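PDB 3OM8: probable hydrolase from Pseudomonas aeruginosa, which probably acts as an alpha/beta-fold hydrolase, perhaps opening the lactone ring of 3-oxoadipate enol-lactone. Local coordinates for residues L102-L110 with L121-L130. Sequence-based numbering, arbitrary orientation.
Sequences LGGIVGQWL and LVLANTSAWL. With EDO (1,2-ethanediol), chain F.
Gln108 reaches from the helix to the loop that follows strand 121-124, and its amide nitrogen NE2 donates to Ser127 O at 2.9 Å, nearly straight at 166°. The second N-H of Gln108 NE2 turns back to Gly104 O, 3.1 Å away, one helical turn earlier. Both acceptors lie close to the amide plane of Gln108, while the nitrogen sits above each carbonyl plane; Gly104 O also takes the helical bond from Gln108 N, on its other face. With CG beside the backbone N (chi1 -64°) and the chain extended beyond it, Gln108 CG lies 3.9 Å from Leu123 CD1. Gln108 OE1 rests 3.4 Å from Ala128 CB. The other methyl of Leu123, CD2, comes within 3.5 Å of Gly104 O. Gly104 and Gly107 let the helix come close to the strand, 7.3 Å between the segment axes, and Thr126 lies against the backbone of Gly104. Thr126 OG1 lies 3.5 Å from Gly104 C, but its hydrogen-bond partner is Ser101 O, just before the helix. Ile105 lays CG1 3.7 Å from Ser127 O. Ile230 of helix 224-233 covers Gln108 and Leu123 from outside the pair. The contact closes the beta-alpha-beta unit of strand 95-100, helix 102-113 and strand 118-124; the turn between its first strand and the helix fits the nucleophile elbow of alpha/beta hydrolases. Two bonds from one nitrogen fix the rotation of the buried Gln108 amide and tie loop to helix, while the Thr126 bond holds the same loop against the backbone of Ser101, the probable nucleophile.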
# COMPACT_ATOMS: atom_id res chain seq x y z
N LEU B 102 3.15 -17.04 10.13
CA LEU B 102 2.34 -18.18 10.58
C LEU B 102 1.24 -17.70 11.53
O LEU B 102 0.08 -18.08 11.40
CB LEU B 102 3.19 -19.27 11.25
CG LEU B 102 2.43 -20.47 11.84
CD1 LEU B 102 1.57 -21.19 10.79
CD2 LEU B 102 3.37 -21.47 12.53
N GLY B 103 1.61 -16.83 12.48
CA GLY B 103 0.63 -16.23 13.37
C GLY B 103 -0.51 -15.56 12.59
O GLY B 103 -1.66 -15.56 13.03
N GLY B 104 -0.18 -15.01 11.43
CA GLY B 104 -1.18 -14.35 10.60
C GLY B 104 -2.15 -15.33 9.97
O GLY B 104 -3.33 -15.01 9.76
N ILE B 105 -1.65 -16.54 9.69
CA ILE B 105 -2.47 -17.61 9.13
C ILE B 105 -3.43 -18.11 10.22
O ILE B 105 -4.62 -18.33 9.97
CB ILE B 105 -1.63 -18.78 8.58
CG1 ILE B 105 -0.58 -18.29 7.58
CG2 ILE B 105 -2.53 -19.80 7.89
CD1 ILE B 105 0.23 -19.45 6.91
N VAL B 106 -2.90 -18.27 11.43
CA VAL B 106 -3.76 -18.56 12.57
C VAL B 106 -4.84 -17.48 12.70
O VAL B 106 -6.00 -17.78 12.96
CB VAL B 106 -2.94 -18.67 13.87
CG1 VAL B 106 -3.86 -18.91 15.06
CG2 VAL B 106 -1.92 -19.80 13.76
N GLY B 107 -4.45 -16.22 12.51
CA GLY B 107 -5.39 -15.12 12.55
C GLY B 107 -6.53 -15.29 11.57
O GLY B 107 -7.70 -15.17 11.94
N GLN B 108 -6.21 -15.57 10.31
CA GLN B 108 -7.24 -15.73 9.30
C GLN B 108 -8.18 -16.88 9.67
O GLN B 108 -9.40 -16.78 9.47
CB GLN B 108 -6.62 -15.97 7.93
CG GLN B 108 -5.80 -14.80 7.41
CD GLN B 108 -4.84 -15.23 6.33
OE1 GLN B 108 -5.25 -15.53 5.21
NE2 GLN B 108 -3.55 -15.27 6.65
N TRP B 109 -7.61 -17.96 10.21
CA TRP B 109 -8.38 -19.12 10.65
C TRP B 109 -9.35 -18.76 11.77
O TRP B 109 -10.53 -19.14 11.73
CB TRP B 109 -7.47 -20.27 11.10
CG TRP B 109 -8.21 -21.56 11.34
CD1 TRP B 109 -8.42 -22.56 10.44
CD2 TRP B 109 -8.86 -21.97 12.55
NE1 TRP B 109 -9.15 -23.57 11.01
CE2 TRP B 109 -9.43 -23.23 12.31
CE3 TRP B 109 -9.01 -21.40 13.82
CZ2 TRP B 109 -10.14 -23.94 13.29
CZ3 TRP B 109 -9.72 -22.09 14.79
CH2 TRP B 109 -10.27 -23.35 14.52
N LEU B 110 -8.87 -18.05 12.79
CA LEU B 110 -9.73 -17.64 13.88
C LEU B 110 -10.90 -16.78 13.36
O LEU B 110 -12.03 -16.93 13.80
CB LEU B 110 -8.95 -16.90 14.95
CG LEU B 110 -7.92 -17.75 15.68
CD1 LEU B 110 -6.90 -16.90 16.41
CD2 LEU B 110 -8.63 -18.70 16.63
N LEU B 121 -8.64 -7.43 13.81
CA LEU B 121 -7.64 -8.38 13.33
C LEU B 121 -6.52 -7.68 12.57
O LEU B 121 -6.77 -6.92 11.62
CB LEU B 121 -8.31 -9.43 12.45
CG LEU B 121 -7.50 -10.54 11.80
CD1 LEU B 121 -6.97 -11.55 12.86
CD2 LEU B 121 -8.38 -11.24 10.76
N VAL B 122 -5.28 -7.91 13.00
CA VAL B 122 -4.11 -7.45 12.28
C VAL B 122 -3.32 -8.65 11.73
O VAL B 122 -3.08 -9.63 12.45
CB VAL B 122 -3.19 -6.58 13.15
CG1 VAL B 122 -2.08 -5.96 12.30
CG2 VAL B 122 -4.01 -5.47 13.83
N LEU B 123 -2.95 -8.57 10.46
CA LEU B 123 -2.25 -9.64 9.77
C LEU B 123 -0.96 -9.07 9.21
O LEU B 123 -0.99 -8.32 8.23
CB LEU B 123 -3.12 -10.15 8.63
CG LEU B 123 -4.52 -10.58 9.05
CD1 LEU B 123 -5.36 -10.99 7.84
CD2 LEU B 123 -4.44 -11.73 10.05
N ALA B 124 0.17 -9.41 9.82
CA ALA B 124 1.45 -8.86 9.40
C ALA B 124 2.28 -9.87 8.62
O ALA B 124 2.39 -11.03 9.02
CB ALA B 124 2.24 -8.37 10.61
N ASN B 125 2.85 -9.43 7.50
CA ASN B 125 3.74 -10.26 6.72
C ASN B 125 3.23 -11.70 6.66
O ASN B 125 3.86 -12.62 7.18
CB ASN B 125 5.14 -10.24 7.33
CG ASN B 125 5.75 -8.84 7.36
OD1 ASN B 125 6.46 -8.44 6.44
ND2 ASN B 125 5.50 -8.10 8.44
N THR B 126 2.06 -11.87 6.06
CA THR B 126 1.41 -13.16 6.04
C THR B 126 0.80 -13.45 4.68
O THR B 126 1.03 -12.71 3.72
CB THR B 126 0.34 -13.27 7.14
OG1 THR B 126 -0.08 -14.64 7.26
CG2 THR B 126 -0.87 -12.41 6.79
N SER B 127 0.02 -14.51 4.62
CA SER B 127 -0.50 -14.98 3.35
C SER B 127 -1.68 -15.91 3.57
O SER B 127 -1.83 -16.49 4.64
CB SER B 127 0.61 -15.69 2.57
OG SER B 127 0.07 -16.45 1.51
N ALA B 128 -2.51 -16.05 2.54
CA ALA B 128 -3.63 -16.97 2.58
C ALA B 128 -3.30 -18.27 1.85
O ALA B 128 -4.08 -19.21 1.87
CB ALA B 128 -4.86 -16.33 1.98
N TRP B 129 -2.14 -18.31 1.19
CA TRP B 129 -1.75 -19.49 0.43
C TRP B 129 -0.30 -19.42 0.01
O TRP B 129 0.09 -18.55 -0.77
CB TRP B 129 -2.65 -19.67 -0.80
CG TRP B 129 -2.17 -20.74 -1.75
CD1 TRP B 129 -2.26 -22.10 -1.58
CD2 TRP B 129 -1.54 -20.54 -3.02
NE1 TRP B 129 -1.72 -22.74 -2.67
CE2 TRP B 129 -1.28 -21.81 -3.57
CE3 TRP B 129 -1.18 -19.40 -3.75
CZ2 TRP B 129 -0.66 -21.97 -4.81
CZ3 TRP B 129 -0.57 -19.56 -4.99
CH2 TRP B 129 -0.32 -20.84 -5.50
N LEU B 130 0.50 -20.36 0.52
CA LEU B 130 1.93 -20.37 0.27
C LEU B 130 2.39 -21.55 -0.59
O LEU B 130 3.57 -21.91 -0.57
CB LEU B 130 2.69 -20.33 1.61
CG LEU B 130 2.50 -19.01 2.38
CD1 LEU B 130 3.04 -19.09 3.79
CD2 LEU B 130 3.16 -17.88 1.63
C1 EDO F . 4.84 -19.21 7.41
O1 EDO F . 5.64 -19.07 6.22
C2 EDO F . 5.74 -19.35 8.64
O2 EDO F . 5.82 -18.17 9.48